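Local coordinates for protein de novo designed WSHC8 (Synthetic construct, PDB 6O35) that is a designed protein that assembles into an octameric helical bundle built around a central pore, at the interface of chains A and B. Coordinates in Å, arbitrary orientation; residue numbers count along the deposited sequence, not the author numbering. Chains: chain A/B, de novo designed WSHC8.

Contact 1: the interface of chains A and B. Residues chain A 69, 73; chain B 32, 36.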
ATOM      1  N   TYR A  69      -4.309   7.437  18.246  1.00 45.03           N
ATOM      2  CA  TYR A  69      -5.647   6.877  18.395  1.00 55.19           C
ATOM      3  C   TYR A  69      -6.448   7.021  17.107  1.00 53.00           C
ATOM      4  O   TYR A  69      -7.154   6.091  16.696  1.00 43.70           O
ATOM      5  CB  TYR A  69      -6.367   7.559  19.558  1.00 53.50           C
ATOM      6  CG  TYR A  69      -7.759   7.031  19.813  1.00 45.16           C
ATOM      7  CD1 TYR A  69      -7.960   5.871  20.546  1.00 38.91           C
ATOM      8  CD2 TYR A  69      -8.874   7.697  19.321  1.00 45.64           C
ATOM      9  CE1 TYR A  69      -9.227   5.386  20.781  1.00 43.45           C
ATOM     10  CE2 TYR A  69     -10.149   7.219  19.550  1.00 48.89           C
ATOM     11  CZ  TYR A  69     -10.319   6.063  20.280  1.00 51.10           C
ATOM     12  OH  TYR A  69     -11.587   5.583  20.510  1.00 55.82           O
ATOM     13  N   GLN A  73      -8.035   3.823  14.764  1.00 55.69           N
ATOM     14  CA  GLN A  73      -9.425   3.698  14.340  1.00 47.25           C
ATOM     15  C   GLN A  73      -9.523   3.595  12.822  1.00 43.08           C
ATOM     16  O   GLN A  73     -10.204   2.710  12.290  1.00 48.99           O
ATOM     17  CB  GLN A  73     -10.240   4.884  14.853  1.00 44.74           C
ATOM     18  CG  GLN A  73     -10.453   4.900  16.361  1.00 48.48           C
ATOM     19  CD  GLN A  73     -11.423   3.832  16.835  1.00 45.36           C
ATOM     20  OE1 GLN A  73     -11.593   2.799  16.190  1.00 48.23           O
ATOM     21  NE2 GLN A  73     -12.068   4.081  17.968  1.00 47.18           N
TER
ATOM     22  N   LEU B  32     -15.596  11.983  15.735  1.00 59.57           N
ATOM     23  CA  LEU B  32     -14.370  11.750  16.492  1.00 50.16           C
ATOM     24  C   LEU B  32     -13.286  12.741  16.089  1.00 42.17           C
ATOM     25  O   LEU B  32     -12.648  13.367  16.944  1.00 36.71           O
ATOM     26  CB  LEU B  32     -13.888  10.316  16.276  1.00 54.59           C
ATOM     27  CG  LEU B  32     -12.515   9.957  16.850  1.00 61.87           C
ATOM     28  CD1 LEU B  32     -12.527  10.004  18.370  1.00 62.25           C
ATOM     29  CD2 LEU B  32     -12.068   8.585  16.355  1.00 60.65           C
ATOM     30  N   LEU B  36     -11.509  15.425  18.834  1.00 79.48           N
ATOM     31  CA  LEU B  36     -10.067  15.427  19.051  1.00 61.60           C
ATOM     32  C   LEU B  36      -9.418  16.667  18.444  1.00 54.82           C
ATOM     33  O   LEU B  36      -8.591  17.327  19.083  1.00 44.68           O
ATOM     34  CB  LEU B  36      -9.445  14.157  18.468  1.00 52.39           C
ATOM     35  CG  LEU B  36      -9.934  12.826  19.040  1.00 52.00           C
ATOM     36  CD1 LEU B  36      -8.949  11.709  18.709  1.00 47.44           C
ATOM     37  CD2 LEU B  36     -10.162  12.906  20.542  1.00 55.84           C
TER
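The phenol oxygen OH of A:Tyr69 accepts a hydrogen bond of 3.0 Å from the side-chain amide nitrogen NE2 of A:Gln73. Both residues also touch B:Leu32 across the interface of this octameric helical bundle. The bond is bent, with 138° at the hydrogen, and the phenol oxygen lies somewhat outside the amide plane. The two residues are one turn apart on helix 55-101 of chain A, and the bond ties the far end of the ring to the amide. The side chain of A:Gln73 bends at chi2 (-72°), and its CG lies over one face of the ring, toward the rim. B:Leu32, on helix 3-50, comes at the ring edge. Its CD1 lies in the ring plane, 3.8 Å from CE2 of A:Tyr69. The other methyl of this leucine, CD2, touches CE2 as well and reaches CG of A:Gln73 at 4.0 Å. The leucine fork therefore meets both members of the hydrogen-bonded pair. One turn further along helix 3-50, B:Leu36 meets the ring more lightly and crosses A:Tyr69 at about a right angle. With an alanine here instead of A:Tyr69, the methyls of B:Leu32 would probably face a gap, and the amide of A:Gln73 would lose its phenol partner and be able to turn. B:Leu36 makes its contact through CD1, which lies 4.1 Å from CD2 of A:Tyr69.

Contact 2: the interface of chains A and B. Residues chain A 77, 81; chain B 25-26, 29, 76, 79-80, 83.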
ATOM      1  N   TRP A  77     -10.878   0.542  10.932  1.00 30.46           N
ATOM      2  CA  TRP A  77     -11.985   0.791  10.018  1.00 26.89           C
ATOM      3  C   TRP A  77     -11.656   0.290   8.619  1.00 35.80           C
ATOM      4  O   TRP A  77     -12.510  -0.295   7.941  1.00 27.26           O
ATOM      5  CB  TRP A  77     -12.299   2.287  10.009  1.00 26.91           C
ATOM      6  CG  TRP A  77     -13.360   2.718   9.048  1.00 31.55           C
ATOM      7  CD1 TRP A  77     -14.277   1.927   8.412  1.00 26.70           C
ATOM      8  CD2 TRP A  77     -13.614   4.057   8.611  1.00 30.28           C
ATOM      9  NE1 TRP A  77     -15.081   2.694   7.605  1.00 27.83           N
ATOM     10  CE2 TRP A  77     -14.696   4.005   7.708  1.00 30.82           C
ATOM     11  CE3 TRP A  77     -13.032   5.296   8.895  1.00 30.57           C
ATOM     12  CZ2 TRP A  77     -15.207   5.142   7.090  1.00 37.15           C
ATOM     13  CZ3 TRP A  77     -13.540   6.425   8.279  1.00 36.38           C
ATOM     14  CH2 TRP A  77     -14.618   6.340   7.385  1.00 37.21           C
ATOM     15  N   SER A  81     -13.831  -2.861   7.106  1.00 32.62           N
ATOM     16  CA  SER A  81     -14.576  -2.503   5.904  1.00 35.84           C
ATOM     17  C   SER A  81     -14.160  -3.375   4.725  1.00 43.03           C
ATOM     18  O   SER A  81     -15.009  -3.923   4.013  1.00 40.22           O
ATOM     19  CB  SER A  81     -14.364  -1.022   5.588  1.00 43.61           C
ATOM     20  OG  SER A  81     -14.752  -0.717   4.262  1.00 52.62           O
TER
ATOM     21  N   LYS B  25     -20.129   4.646  10.174  1.00 54.98           N
ATOM     22  CA  LYS B  25     -18.699   4.754  10.440  1.00 40.83           C
ATOM     23  C   LYS B  25     -18.124   6.046   9.875  1.00 45.65           C
ATOM     24  O   LYS B  25     -17.249   6.663  10.494  1.00 52.95           O
ATOM     25  CB  LYS B  25     -17.969   3.542   9.864  1.00 34.05           C
ATOM     26  CG  LYS B  25     -17.935   2.345  10.802  1.00 33.39           C
ATOM     27  CD  LYS B  25     -17.457   1.091  10.087  1.00 37.78           C
ATOM     28  N   ALA B  26     -18.602   6.474   8.707  1.00 43.40           N
ATOM     29  CA  ALA B  26     -18.135   7.732   8.135  1.00 52.48           C
ATOM     30  C   ALA B  26     -18.497   8.905   9.039  1.00 53.60           C
ATOM     31  O   ALA B  26     -17.646   9.742   9.363  1.00 56.95           O
ATOM     32  CB  ALA B  26     -18.730   7.930   6.740  1.00 57.35           C
ATOM     33  N   PHE B  29     -16.658   8.892  12.415  1.00 64.81           N
ATOM     34  CA  PHE B  29     -15.283   9.363  12.306  1.00 62.57           C
ATOM     35  C   PHE B  29     -15.229  10.886  12.282  1.00 62.65           C
ATOM     36  O   PHE B  29     -14.401  11.499  12.966  1.00 67.07           O
ATOM     37  CB  PHE B  29     -14.619   8.789  11.056  1.00 64.54           C
ATOM     38  CG  PHE B  29     -13.228   9.302  10.831  1.00 66.86           C
ATOM     39  CD1 PHE B  29     -12.149   8.719  11.475  1.00 68.16           C
ATOM     40  CD2 PHE B  29     -12.997  10.376   9.987  1.00 65.94           C
ATOM     41  CE1 PHE B  29     -10.868   9.193  11.277  1.00 68.97           C
ATOM     42  CE2 PHE B  29     -11.718  10.854   9.787  1.00 67.28           C
ATOM     43  CZ  PHE B  29     -10.652  10.259  10.429  1.00 69.84           C
ATOM     44  N   ALA B  76      -9.783   8.897   5.692  1.00 35.26           N
ATOM     45  CA  ALA B  76     -11.207   8.591   5.768  1.00 40.84           C
ATOM     46  C   ALA B  76     -11.872   8.762   4.408  1.00 40.53           C
ATOM     47  O   ALA B  76     -12.795   8.015   4.057  1.00 38.75           O
ATOM     48  CB  ALA B  76     -11.880   9.480   6.813  1.00 47.41           C
ATOM     49  N   ILE B  79     -11.027   5.608   2.503  1.00 36.92           N
ATOM     50  CA  ILE B  79     -11.773   4.442   2.964  1.00 31.93           C
ATOM     51  C   ILE B  79     -13.207   4.487   2.450  1.00 40.08           C
ATOM     52  O   ILE B  79     -13.695   3.526   1.845  1.00 40.48           O
ATOM     53  CB  ILE B  79     -11.731   4.356   4.502  1.00 33.35           C
ATOM     54  CG1 ILE B  79     -10.320   3.997   4.974  1.00 33.94           C
ATOM     55  CG2 ILE B  79     -12.755   3.350   5.004  1.00 29.17           C
ATOM     56  CD1 ILE B  79     -10.105   4.191   6.461  1.00 22.81           C
ATOM     57  N   GLU B  80     -13.906   5.599   2.693  1.00 36.69           N
ATOM     58  CA  GLU B  80     -15.308   5.691   2.302  1.00 45.35           C
ATOM     59  C   GLU B  80     -15.466   5.666   0.786  1.00 43.58           C
ATOM     60  O   GLU B  80     -16.408   5.058   0.266  1.00 44.31           O
ATOM     61  CB  GLU B  80     -15.936   6.957   2.880  1.00 55.92           C
ATOM     62  CG  GLU B  80     -16.584   6.751   4.236  1.00 70.14           C
ATOM     63  CD  GLU B  80     -17.681   5.700   4.202  1.00 82.74           C
ATOM     64  OE1 GLU B  80     -18.316   5.529   3.138  1.00 84.27           O
ATOM     65  OE2 GLU B  80     -17.901   5.039   5.238  1.00 88.11           O
ATOM     66  N   SER B  83     -15.118   2.069  -0.106  1.00 57.85           N
ATOM     67  CA  SER B  83     -16.267   1.287   0.335  1.00 42.97           C
ATOM     68  C   SER B  83     -17.475   1.537  -0.560  1.00 39.11           C
ATOM     69  O   SER B  83     -18.075   0.596  -1.092  1.00 45.44           O
ATOM     70  CB  SER B  83     -16.605   1.623   1.788  1.00 42.15           C
ATOM     71  OG  SER B  83     -15.546   1.271   2.658  1.00 56.02           O
TER
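A:Trp77 is inserted from helix 55-101 of chain A between the two helices of the chain B hairpin, and it buries the most surface in this patch of the bundle. Its CG is trans to the backbone N (chi1 176°), which directs the indole toward chain B. B:Lys25 and B:Ile79 take opposite faces of the ring system. From helix 55-100, B:Ile79 sets CG2 over one face, 3.4 Å from CE2 of A:Trp77, and this methyl makes CH-pi contacts with both indole rings. Its CD1 adds a looser touch near CE3. From helix 3-50, B:Lys25 runs past the indole in the opposite direction. Its CB covers the other face toward the rim, and its CD lies 3.7 Å from CD1 of A:Trp77. The lysine is modelled only as far as CD. The indole is thus clamped between aliphatic groups of two helices. The carboxylate carbon CD of B:Glu80 lies in the ring plane at the edge, and its CG is 3.6 Å from CZ2 of A:Trp77. The carboxylate is turned 43° from the indole. At the benzo end, CZ3 of A:Trp77 meets CB of B:Phe29 and CB of B:Ala76, each at 3.8 Å. A polar link lies one turn along helix 55-101. The hydroxyls OG of A:Ser81 and OG of B:Ser83 form a hydrogen bond of 2.7 Å, with the donor not settled. B:Ser83 OG also donates to the carbonyl O of B:Ile79 at 3.0 Å, from above the carbonyl plane.

Contact 3: the interface of chains A and B. Residues chain A 85, 88-89; chain B 15, 18, 86-87, 90.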
ATOM      1  N   ILE A  85     -16.769  -6.199   2.991  1.00 38.20           N
ATOM      2  CA  ILE A  85     -17.099  -6.121   1.573  1.00 44.22           C
ATOM      3  C   ILE A  85     -16.651  -7.382   0.847  1.00 43.04           C
ATOM      4  O   ILE A  85     -17.391  -7.936   0.024  1.00 42.74           O
ATOM      5  CB  ILE A  85     -16.478  -4.851   0.956  1.00 46.70           C
ATOM      6  CG1 ILE A  85     -17.330  -3.633   1.326  1.00 49.27           C
ATOM      7  CG2 ILE A  85     -16.337  -5.001  -0.551  1.00 41.82           C
ATOM      8  CD1 ILE A  85     -16.745  -2.310   0.891  1.00 54.77           C
ATOM      9  N   LEU A  88     -18.835 -10.147   1.674  1.00 41.57           N
ATOM     10  CA  LEU A  88     -20.124  -9.894   1.042  1.00 47.14           C
ATOM     11  C   LEU A  88     -20.164 -10.454  -0.373  1.00 59.25           C
ATOM     12  O   LEU A  88     -21.159 -11.068  -0.777  1.00 63.27           O
ATOM     13  CB  LEU A  88     -20.403  -8.393   1.025  1.00 52.20           C
ATOM     14  CG  LEU A  88     -21.841  -7.964   0.747  1.00 58.78           C
ATOM     15  CD1 LEU A  88     -22.683  -8.107   2.002  1.00 64.30           C
ATOM     16  CD2 LEU A  88     -21.872  -6.537   0.228  1.00 60.41           C
ATOM     17  N   GLU A  89     -19.091 -10.255  -1.144  1.00 71.11           N
ATOM     18  CA  GLU A  89     -19.068 -10.761  -2.511  1.00 72.78           C
ATOM     19  C   GLU A  89     -19.089 -12.285  -2.535  1.00 70.25           C
ATOM     20  O   GLU A  89     -19.699 -12.888  -3.424  1.00 70.39           O
ATOM     21  CB  GLU A  89     -17.837 -10.237  -3.249  1.00 72.68           C
ATOM     22  CG  GLU A  89     -17.847 -10.543  -4.739  1.00 75.59           C
ATOM     23  CD  GLU A  89     -16.576 -10.106  -5.434  1.00 73.60           C
ATOM     24  OE1 GLU A  89     -15.716  -9.488  -4.771  1.00 71.11           O
ATOM     25  OE2 GLU A  89     -16.435 -10.382  -6.643  1.00 73.37           O
TER
ATOM     26  N   LEU B  15     -27.563  -5.999   1.872  1.00 49.18           N
ATOM     27  CA  LEU B  15     -26.771  -4.943   1.252  1.00 52.41           C
ATOM     28  C   LEU B  15     -27.188  -3.577   1.781  1.00 53.47           C
ATOM     29  O   LEU B  15     -26.343  -2.712   2.038  1.00 46.99           O
ATOM     30  CB  LEU B  15     -26.930  -4.987  -0.267  1.00 49.59           C
ATOM     31  CG  LEU B  15     -26.370  -6.217  -0.977  1.00 54.59           C
ATOM     32  CD1 LEU B  15     -26.809  -6.249  -2.433  1.00 62.56           C
ATOM     33  CD2 LEU B  15     -24.855  -6.232  -0.875  1.00 47.58           C
ATOM     34  N   VAL B  18     -25.538  -3.046   5.075  1.00 58.72           N
ATOM     35  CA  VAL B  18     -24.111  -2.778   4.935  1.00 56.78           C
ATOM     36  C   VAL B  18     -23.882  -1.329   4.523  1.00 58.24           C
ATOM     37  O   VAL B  18     -22.993  -0.651   5.052  1.00 56.70           O
ATOM     38  CB  VAL B  18     -23.485  -3.756   3.924  1.00 51.80           C
ATOM     39  CG1 VAL B  18     -22.031  -3.399   3.672  1.00 48.88           C
ATOM     40  CG2 VAL B  18     -23.605  -5.183   4.425  1.00 49.73           C
ATOM     41  N   ALA B  86     -17.121  -0.169  -3.990  1.00 61.62           N
ATOM     42  CA  ALA B  86     -17.192  -1.626  -3.989  1.00 58.50           C
ATOM     43  C   ALA B  86     -18.633  -2.098  -3.823  1.00 49.34           C
ATOM     44  O   ALA B  86     -19.132  -2.901  -4.620  1.00 36.03           O
ATOM     45  CB  ALA B  86     -16.305  -2.194  -2.882  1.00 58.53           C
ATOM     46  N   LEU B  87     -19.317  -1.608  -2.786  1.00 52.84           N
ATOM     47  CA  LEU B  87     -20.732  -1.917  -2.616  1.00 51.57           C
ATOM     48  C   LEU B  87     -21.522  -1.587  -3.872  1.00 49.66           C
ATOM     49  O   LEU B  87     -22.423  -2.338  -4.268  1.00 54.59           O
ATOM     50  CB  LEU B  87     -21.289  -1.149  -1.420  1.00 54.65           C
ATOM     51  CG  LEU B  87     -21.107  -1.844  -0.074  1.00 55.60           C
ATOM     52  CD1 LEU B  87     -21.058  -0.830   1.049  1.00 51.84           C
ATOM     53  CD2 LEU B  87     -22.237  -2.839   0.146  1.00 54.93           C
ATOM     54  N   LEU B  90     -21.076  -4.409  -5.926  1.00 60.93           N
ATOM     55  CA  LEU B  90     -21.856  -5.511  -5.375  1.00 51.28           C
ATOM     56  C   LEU B  90     -23.342  -5.311  -5.636  1.00 52.27           C
ATOM     57  O   LEU B  90     -24.057  -6.264  -5.969  1.00 49.11           O
ATOM     58  CB  LEU B  90     -21.581  -5.642  -3.877  1.00 49.58           C
ATOM     59  CG  LEU B  90     -20.103  -5.836  -3.529  1.00 56.58           C
ATOM     60  CD1 LEU B  90     -19.838  -5.595  -2.052  1.00 50.01           C
ATOM     61  CD2 LEU B  90     -19.639  -7.232  -3.930  1.00 58.09           C
TER
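The flat-ended side chain of A:Glu89 meets B:Leu90 through its aliphatic stem, not through a face or edge of its carboxylate. The patch is a leucine-rich helix-packing seam of the designed helical bundle. CB of A:Glu89 lies 3.6 Å from CD2 of B:Leu90, and CG of the glutamate touches the same methyl. In the glutamate CD is anti to CA (chi2 -176°), which carries the carboxylate past the leucine methyl. The two side chains cross at about a right angle. A:Leu88, the neighbour of A:Glu89, buries the most surface here. Its side chain lies between helix 3-50 and helix 55-100 of chain B, much as a knob would. The trans placement of its CG relative to the backbone N (chi1 -164°) points the isobutyl group between those helices. On the helix 3-50 side, its CD1 lies 3.9 Å from CG2 of B:Val18. Its other methyl, CD2, faces CD2 of B:Leu15 and CD1 of B:Leu90. The relative placing of these three methyls is doubtful, because A:Leu88 CD2 is modelled too close to both of the others. Its approach to B:Leu87, on helix 55-100, shares that doubt. A:Ile85 packs one turn before A:Glu89. Its branch methyl CG2 lies 3.6 Å from CB of B:Ala86, a residue of helix 55-100. The end methyl also reaches this alanine: CD1 of A:Ile85 lies 3.8 Å from CB of B:Ala86.

Contacts 1, 2 and 3 follow one another along a single seam between chains A and B. The centres of their C-alpha atoms are about 13 Å apart between contacts 1 and 2, 14 Å between contacts 2 and 3, and 26 Å between contacts 1 and 3. Chain A offers helix 55-101 in all of them. Chain B offers helix 3-50 in contact 1 and both of its helices in contacts 2 and 3. Different surfaces of identical chains thus appear to meet, in keeping with an interface that is not an exact two-fold. Such a pairing can repeat from subunit to subunit, which fits a closed eight-chain ring.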